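CEP104 (Gallus gallus, PDB 5JO8) is a centriolar protein whose TOG domain, an all-helical array, probably binds tubulin or microtubules. Local coordinates at residues Leu170-Lys182 with Asn208-Ala220. Numbering follows the deposited sequence.
Sequences LQIVPVHLVQLLK and NSGFTISNVMKFA
Pro174 lies squarely on the Phe211 ring where the short helix 173-177 of the alpha-helical TOG array meets the loop leading into helix 213-223. This CH-pi contact sets Pro174 CB 3.5 Å from the ring centroid, 6° off the normal, while Val178 CG1 meets the same ring in its plane, at the CE1 edge. Losing the ring to an alanine at Phe211 is likely to open a gap beneath Pro174 CB and leave Val178 CG1 without its aromatic neighbour. The other Val178 methyl, CG2, packs on the amide of Asn215, 3.7 Å from CG. Farther along, Phe219, its CG anti to the backbone N (chi1 172°), sets its ring against the chain leaving helix 173-177, where Gln179 O lies at the ring edge; helix 187-204 touches this side chain too.

Within 208-220, Asn215 braces the turn into the helix: ND2 donates to Gly210 O in the carbonyl plane, and its backbone N to Thr212 OG1; with OD1 accepting from Thr212 N, this is a capping box. Across the contact, one water links the carbonyls of Val178 and Asn215, and another joins Leu181 N to Phe219 O. At the far end, Gln171 NE2 donates directly to Asn208 O at 2.9 Å, nearly straight (169°) but from above the carbonyl plane.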
ATOM      1  N   LEU A 170      11.166  -7.407   3.717  1.00 21.03           N
ATOM      2  CA  LEU A 170      11.036  -6.248   4.599  1.00 21.18           C
ATOM      3  C   LEU A 170       9.860  -6.360   5.565  1.00 20.78           C
ATOM      4  O   LEU A 170       9.819  -5.673   6.589  1.00 22.08           O
ATOM      5  CB  LEU A 170      10.883  -4.966   3.789  1.00 24.41           C
ATOM      6  CG  LEU A 170      12.035  -4.607   2.856  1.00 25.72           C
ATOM      7  CD1 LEU A 170      11.682  -3.341   2.086  1.00 26.74           C
ATOM      8  CD2 LEU A 170      13.314  -4.437   3.666  1.00 29.65           C
ATOM      9  N   GLN A 171       8.882  -7.192   5.208  1.00 20.13           N
ATOM     10  CA  GLN A 171       7.701  -7.412   6.042  1.00 23.59           C
ATOM     11  C   GLN A 171       6.980  -6.114   6.414  1.00 24.46           C
ATOM     12  O   GLN A 171       6.508  -5.948   7.538  1.00 30.60           O
ATOM     13  CB  GLN A 171       8.085  -8.210   7.292  1.00 27.45           C
ATOM     14  CG  GLN A 171       8.729  -9.544   6.956  1.00 28.12           C
ATOM     15  CD  GLN A 171       9.365 -10.211   8.156  1.00 42.58           C
ATOM     16  OE1 GLN A 171       9.870  -9.544   9.057  1.00 52.51           O
ATOM     17  NE2 GLN A 171       9.348 -11.536   8.170  1.00 46.65           N
ATOM     18  N   ILE A 172       6.900  -5.198   5.452  1.00 22.42           N
ATOM     19  CA  ILE A 172       6.339  -3.871   5.670  1.00 22.33           C
ATOM     20  C   ILE A 172       4.868  -3.885   5.312  1.00 24.27           C
ATOM     21  O   ILE A 172       4.027  -3.413   6.064  1.00 22.33           O
ATOM     22  CB  ILE A 172       7.078  -2.797   4.822  1.00 28.41           C
ATOM     23  CG1 ILE A 172       8.479  -2.535   5.371  1.00 25.88           C
ATOM     24  CG2 ILE A 172       6.277  -1.491   4.767  1.00 25.64           C
ATOM     25  CD1 ILE A 172       9.312  -1.625   4.474  1.00 33.03           C
ATOM     26  N   VAL A 173       4.572  -4.421   4.140  1.00 20.95           N
ATOM     27  CA  VAL A 173       3.217  -4.321   3.614  1.00 19.74           C
ATOM     28  C   VAL A 173       2.184  -4.989   4.522  1.00 22.63           C
ATOM     29  O   VAL A 173       1.175  -4.366   4.843  1.00 22.61           O
ATOM     30  CB  VAL A 173       3.127  -4.758   2.145  1.00 21.71           C
ATOM     31  CG1 VAL A 173       1.702  -4.622   1.653  1.00 24.54           C
ATOM     32  CG2 VAL A 173       4.062  -3.904   1.292  1.00 24.07           C
ATOM     33  N   PRO A 174       2.436  -6.239   4.961  1.00 20.67           N
ATOM     34  CA  PRO A 174       1.418  -6.865   5.822  1.00 23.01           C
ATOM     35  C   PRO A 174       1.133  -6.107   7.112  1.00 22.86           C
ATOM     36  O   PRO A 174      -0.018  -5.992   7.538  1.00 23.03           O
ATOM     37  CB  PRO A 174       2.032  -8.237   6.127  1.00 20.98           C
ATOM     38  CG  PRO A 174       2.800  -8.548   4.899  1.00 25.61           C
ATOM     39  CD  PRO A 174       3.440  -7.229   4.526  1.00 23.57           C
ATOM     40  N   VAL A 175       2.185  -5.579   7.731  1.00 21.14           N
ATOM     41  CA  VAL A 175       2.036  -4.832   8.966  1.00 23.63           C
ATOM     42  C   VAL A 175       1.197  -3.575   8.762  1.00 23.15           C
ATOM     43  O   VAL A 175       0.330  -3.259   9.579  1.00 24.16           O
ATOM     44  CB  VAL A 175       3.411  -4.511   9.581  1.00 25.41           C
ATOM     45  CG1 VAL A 175       3.243  -3.715  10.865  1.00 37.79           C
ATOM     46  CG2 VAL A 175       4.166  -5.802   9.837  1.00 32.32           C
ATOM     47  N   HIS A 176       1.437  -2.869   7.665  1.00 21.04           N
ATOM     48  CA  HIS A 176       0.634  -1.699   7.338  1.00 25.38           C
ATOM     49  C   HIS A 176      -0.835  -2.093   7.149  1.00 24.40           C
ATOM     50  O   HIS A 176      -1.735  -1.396   7.605  1.00 28.65           O
ATOM     51  CB  HIS A 176       1.153  -1.055   6.056  1.00 28.91           C
ATOM     52  CG  HIS A 176       0.931   0.423   5.986  1.00 48.01           C
ATOM     53  ND1 HIS A 176      -0.319   0.985   5.847  1.00 45.13           N
ATOM     54  CD2 HIS A 176       1.804   1.456   6.027  1.00 26.81           C
ATOM     55  CE1 HIS A 176      -0.209   2.302   5.809  1.00 30.77           C
ATOM     56  NE2 HIS A 176       1.071   2.613   5.920  1.00 54.17           N
ATOM     57  N   LEU A 177      -1.059  -3.210   6.465  1.00 18.97           N
ATOM     58  CA  LEU A 177      -2.421  -3.664   6.160  1.00 20.79           C
ATOM     59  C   LEU A 177      -3.262  -4.063   7.378  1.00 21.90           C
ATOM     60  O   LEU A 177      -4.490  -3.957   7.327  1.00 23.09           O
ATOM     61  CB  LEU A 177      -2.382  -4.819   5.167  1.00 18.38           C
ATOM     62  CG  LEU A 177      -1.971  -4.486   3.734  1.00 22.27           C
ATOM     63  CD1 LEU A 177      -1.892  -5.751   2.949  1.00 24.88           C
ATOM     64  CD2 LEU A 177      -2.899  -3.479   3.052  1.00 29.58           C
ATOM     65  N   VAL A 178      -2.617  -4.528   8.448  1.00 19.40           N
ATOM     66  CA  VAL A 178      -3.341  -4.955   9.653  1.00 19.99           C
ATOM     67  C   VAL A 178      -3.503  -3.888  10.729  1.00 23.25           C
ATOM     68  O   VAL A 178      -3.925  -4.178  11.846  1.00 22.81           O
ATOM     69  CB  VAL A 178      -2.790  -6.270  10.242  1.00 20.61           C
ATOM     70  CG1 VAL A 178      -2.851  -7.385   9.216  1.00 23.02           C
ATOM     71  CG2 VAL A 178      -1.378  -6.080  10.788  1.00 18.74           C
ATOM     72  N   GLN A 179      -3.177  -2.645  10.394  1.00 22.40           N
ATOM     73  CA  GLN A 179      -3.383  -1.571  11.353  1.00 25.56           C
ATOM     74  C   GLN A 179      -4.876  -1.324  11.547  1.00 31.12           C
ATOM     75  O   GLN A 179      -5.681  -1.690  10.696  1.00 27.38           O
ATOM     76  CB  GLN A 179      -2.640  -0.303  10.913  1.00 32.03           C
ATOM     77  CG  GLN A 179      -1.117  -0.468  10.939  1.00 35.92           C
ATOM     78  CD  GLN A 179      -0.622  -1.110  12.235  1.00 44.06           C
ATOM     79  OE1 GLN A 179      -0.667  -0.494  13.301  1.00 55.68           O
ATOM     80  NE2 GLN A 179      -0.164  -2.362  12.148  1.00 34.17           N
ATOM     81  N   LEU A 180      -5.235  -0.723  12.678  1.00 30.14           N
ATOM     82  CA  LEU A 180      -6.634  -0.537  13.063  1.00 36.53           C
ATOM     83  C   LEU A 180      -7.501   0.035  11.944  1.00 24.07           C
ATOM     84  O   LEU A 180      -7.114   0.986  11.267  1.00 29.03           O
ATOM     85  CB  LEU A 180      -6.736   0.369  14.295  1.00 40.05           C
ATOM     86  CG  LEU A 180      -8.145   0.601  14.846  1.00 53.44           C
ATOM     87  CD1 LEU A 180      -8.537  -0.520  15.800  1.00 55.61           C
ATOM     88  CD2 LEU A 180      -8.268   1.964  15.517  1.00 52.64           C
ATOM     89  N   LEU A 181      -8.668  -0.566  11.756  1.00 29.11           N
ATOM     90  CA  LEU A 181      -9.669  -0.057  10.836  1.00 27.64           C
ATOM     91  C   LEU A 181     -10.797   0.509  11.693  1.00 32.40           C
ATOM     92  O   LEU A 181     -11.423  -0.227  12.453  1.00 34.41           O
ATOM     93  CB  LEU A 181     -10.189  -1.195   9.961  1.00 33.34           C
ATOM     94  CG  LEU A 181     -11.170  -0.867   8.840  1.00 35.35           C
ATOM     95  CD1 LEU A 181     -10.470  -0.138   7.700  1.00 32.14           C
ATOM     96  CD2 LEU A 181     -11.838  -2.142   8.348  1.00 37.90           C
ATOM     97  N   LYS A 182     -11.044   1.812  11.592  1.00 32.98           N
ATOM     98  CA  LYS A 182     -12.112   2.437  12.373  1.00 35.30           C
ATOM     99  C   LYS A 182     -13.477   1.926  11.916  1.00 28.74           C
ATOM    100  O   LYS A 182     -13.688   1.702  10.728  1.00 30.20           O
ATOM    101  CB  LYS A 182     -12.049   3.965  12.272  1.00 36.35           C
ATOM    102  CG  LYS A 182     -10.894   4.600  13.037  1.00 43.34           C
ATOM    103  CD  LYS A 182     -11.027   6.115  13.068  1.00 42.85           C
ATOM    104  CE  LYS A 182      -9.824   6.765  13.737  1.00 59.65           C
ATOM    105  NZ  LYS A 182      -9.940   8.251  13.775  1.00 55.47           N
ATOM    106  N   ASN A 208       7.268 -15.708   8.565  1.00 45.50           N
ATOM    107  CA  ASN A 208       8.226 -14.784   7.951  1.00 42.41           C
ATOM    108  C   ASN A 208       7.608 -13.844   6.909  1.00 41.06           C
ATOM    109  O   ASN A 208       8.313 -13.293   6.067  1.00 37.66           O
ATOM    110  CB  ASN A 208       9.407 -15.549   7.334  1.00 52.76           C
ATOM    111  CG  ASN A 208      10.156 -16.386   8.353  1.00 56.30           C
ATOM    112  OD1 ASN A 208      10.364 -15.962   9.490  1.00 54.10           O
ATOM    113  ND2 ASN A 208      10.567 -17.583   7.948  1.00 63.16           N
ATOM    114  N   SER A 209       6.299 -13.644   6.978  1.00 34.38           N
ATOM    115  CA  SER A 209       5.616 -12.785   6.017  1.00 26.60           C
ATOM    116  C   SER A 209       5.376 -11.397   6.598  1.00 20.66           C
ATOM    117  O   SER A 209       5.334 -10.405   5.871  1.00 25.08           O
ATOM    118  CB  SER A 209       4.270 -13.402   5.637  1.00 26.76           C
ATOM    119  OG  SER A 209       3.391 -13.379   6.753  1.00 27.51           O
ATOM    120  N   GLY A 210       5.213 -11.332   7.914  1.00 24.26           N
ATOM    121  CA  GLY A 210       4.760 -10.116   8.563  1.00 21.33           C
ATOM    122  C   GLY A 210       3.369 -10.284   9.175  1.00 21.09           C
ATOM    123  O   GLY A 210       3.014  -9.592  10.130  1.00 24.67           O
ATOM    124  N   PHE A 211       2.570 -11.194   8.622  1.00 22.72           N
ATOM    125  CA  PHE A 211       1.288 -11.535   9.230  1.00 19.64           C
ATOM    126  C   PHE A 211       1.529 -12.517  10.372  1.00 23.47           C
ATOM    127  O   PHE A 211       2.304 -13.468  10.225  1.00 26.47           O
ATOM    128  CB  PHE A 211       0.377 -12.231   8.219  1.00 20.37           C
ATOM    129  CG  PHE A 211      -0.130 -11.343   7.112  1.00 19.51           C
ATOM    130  CD1 PHE A 211      -0.969 -10.273   7.390  1.00 18.45           C
ATOM    131  CD2 PHE A 211       0.196 -11.611   5.791  1.00 20.50           C
ATOM    132  CE1 PHE A 211      -1.459  -9.469   6.368  1.00 22.13           C
ATOM    133  CE2 PHE A 211      -0.296 -10.815   4.764  1.00 19.37           C
ATOM    134  CZ  PHE A 211      -1.125  -9.747   5.058  1.00 18.20           C
ATOM    135  N   THR A 212       0.859 -12.304  11.497  1.00 22.35           N
ATOM    136  CA  THR A 212       0.909 -13.267  12.591  1.00 21.74           C
ATOM    137  C   THR A 212      -0.510 -13.527  13.076  1.00 24.47           C
ATOM    138  O   THR A 212      -1.428 -12.777  12.754  1.00 23.12           O
ATOM    139  CB  THR A 212       1.735 -12.743  13.783  1.00 26.43           C
ATOM    140  OG1 THR A 212       1.093 -11.588  14.333  1.00 25.82           O
ATOM    141  CG2 THR A 212       3.159 -12.385  13.343  1.00 31.23           C
ATOM    142  N   ILE A 213      -0.693 -14.587  13.856  1.00 25.07           N
ATOM    143  CA  ILE A 213      -2.006 -14.857  14.422  1.00 27.24           C
ATOM    144  C   ILE A 213      -2.468 -13.651  15.234  1.00 19.72           C
ATOM    145  O   ILE A 213      -3.613 -13.245  15.151  1.00 22.18           O
ATOM    146  CB  ILE A 213      -2.010 -16.144  15.263  1.00 32.74           C
ATOM    147  CG1 ILE A 213      -1.594 -17.338  14.405  1.00 33.86           C
ATOM    148  CG2 ILE A 213      -3.384 -16.373  15.868  1.00 34.01           C
ATOM    149  CD1 ILE A 213      -1.228 -18.554  15.213  1.00 39.37           C
ATOM    150  N   SER A 214      -1.550 -13.069  16.000  0.60 22.04           N
ATOM    151  CA  SER A 214      -1.881 -11.941  16.855  0.60 24.71           C
ATOM    152  C   SER A 214      -2.327 -10.707  16.075  0.60 19.46           C
ATOM    153  O   SER A 214      -3.367 -10.120  16.386  0.60 21.88           O
ATOM    154  CB  SER A 214      -0.690 -11.585  17.749  0.60 25.71           C
ATOM    155  OG  SER A 214      -0.215 -12.721  18.449  0.60 30.14           O
ATOM    156  N   ASN A 215      -1.542 -10.300  15.079  1.00 21.28           N
ATOM    157  CA  ASN A 215      -1.865  -9.061  14.362  1.00 19.98           C
ATOM    158  C   ASN A 215      -3.048  -9.210  13.402  1.00 18.41           C
ATOM    159  O   ASN A 215      -3.832  -8.283  13.235  1.00 19.49           O
ATOM    160  CB  ASN A 215      -0.642  -8.314  13.766  1.00 18.64           C
ATOM    161  CG  ASN A 215       0.024  -9.035  12.596  1.00 19.63           C
ATOM    162  OD1 ASN A 215      -0.586  -9.862  11.911  1.00 20.84           O
ATOM    163  ND2 ASN A 215       1.280  -8.669  12.322  1.00 20.73           N
ATOM    164  N   VAL A 216      -3.220 -10.409  12.857  1.00 19.26           N
ATOM    165  CA  VAL A 216      -4.394 -10.707  12.033  1.00 19.47           C
ATOM    166  C   VAL A 216      -5.668 -10.731  12.879  1.00 17.25           C
ATOM    167  O   VAL A 216      -6.685 -10.140  12.501  1.00 17.30           O
ATOM    168  CB  VAL A 216      -4.213 -12.007  11.266  1.00 18.29           C
ATOM    169  CG1 VAL A 216      -5.545 -12.431  10.618  1.00 20.67           C
ATOM    170  CG2 VAL A 216      -3.117 -11.847  10.220  1.00 18.94           C
ATOM    171  N   MET A 217      -5.619 -11.399  14.030  1.00 19.98           N
ATOM    172  CA  MET A 217      -6.784 -11.434  14.904  1.00 19.32           C
ATOM    173  C   MET A 217      -7.156 -10.052  15.444  1.00 17.81           C
ATOM    174  O   MET A 217      -8.331  -9.722  15.561  1.00 20.72           O
ATOM    175  CB  MET A 217      -6.598 -12.431  16.051  1.00 21.40           C
ATOM    176  CG  MET A 217      -6.788 -13.886  15.643  1.00 22.62           C
ATOM    177  SD  MET A 217      -8.363 -14.226  14.832  1.00 22.83           S
ATOM    178  CE  MET A 217      -9.449 -14.229  16.245  1.00 24.24           C
ATOM    179  N   LYS A 218      -6.151  -9.248  15.790  1.00 19.82           N
ATOM    180  CA  LYS A 218      -6.444  -7.894  16.234  1.00 22.60           C
ATOM    181  C   LYS A 218      -7.164  -7.121  15.127  1.00 19.08           C
ATOM    182  O   LYS A 218      -8.199  -6.492  15.354  1.00 21.34           O
ATOM    183  CB  LYS A 218      -5.171  -7.163  16.662  1.00 22.73           C
ATOM    184  CG  LYS A 218      -5.394  -5.688  16.882  1.00 26.50           C
ATOM    185  CD  LYS A 218      -4.118  -4.974  17.275  1.00 51.03           C
ATOM    186  CE  LYS A 218      -3.790  -5.175  18.745  1.00 59.04           C
ATOM    187  NZ  LYS A 218      -3.078  -6.453  19.029  1.00 57.70           N
ATOM    188  N   PHE A 219      -6.620  -7.199  13.917  1.00 18.63           N
ATOM    189  CA  PHE A 219      -7.232  -6.530  12.770  1.00 18.95           C
ATOM    190  C   PHE A 219      -8.649  -7.028  12.484  1.00 18.67           C
ATOM    191  O   PHE A 219      -9.591  -6.237  12.395  1.00 19.49           O
ATOM    192  CB  PHE A 219      -6.359  -6.695  11.521  1.00 18.55           C
ATOM    193  CG  PHE A 219      -7.019  -6.202  10.265  1.00 20.50           C
ATOM    194  CD1 PHE A 219      -7.060  -4.849   9.970  1.00 19.59           C
ATOM    195  CD2 PHE A 219      -7.635  -7.096   9.385  1.00 21.75           C
ATOM    196  CE1 PHE A 219      -7.683  -4.389   8.815  1.00 20.03           C
ATOM    197  CE2 PHE A 219      -8.256  -6.644   8.229  1.00 21.83           C
ATOM    198  CZ  PHE A 219      -8.277  -5.292   7.940  1.00 20.81           C
ATOM    199  N   ALA A 220      -8.793  -8.345  12.346  1.00 18.50           N
ATOM    200  CA  ALA A 220     -10.072  -8.946  11.968  1.00 18.47           C
ATOM    201  C   ALA A 220     -11.147  -8.699  13.019  1.00 18.27           C
ATOM    202  O   ALA A 220     -12.292  -8.400  12.674  1.00 18.74           O
ATOM    203  CB  ALA A 220      -9.903 -10.438  11.719  1.00 21.84           C
TER
HETATM  204  O   HOH W   1      -3.320  -5.645  13.944  1.00 26.81           O
HETATM  205  O   HOH W   2      -9.433  -3.164  12.857  1.00 39.16           O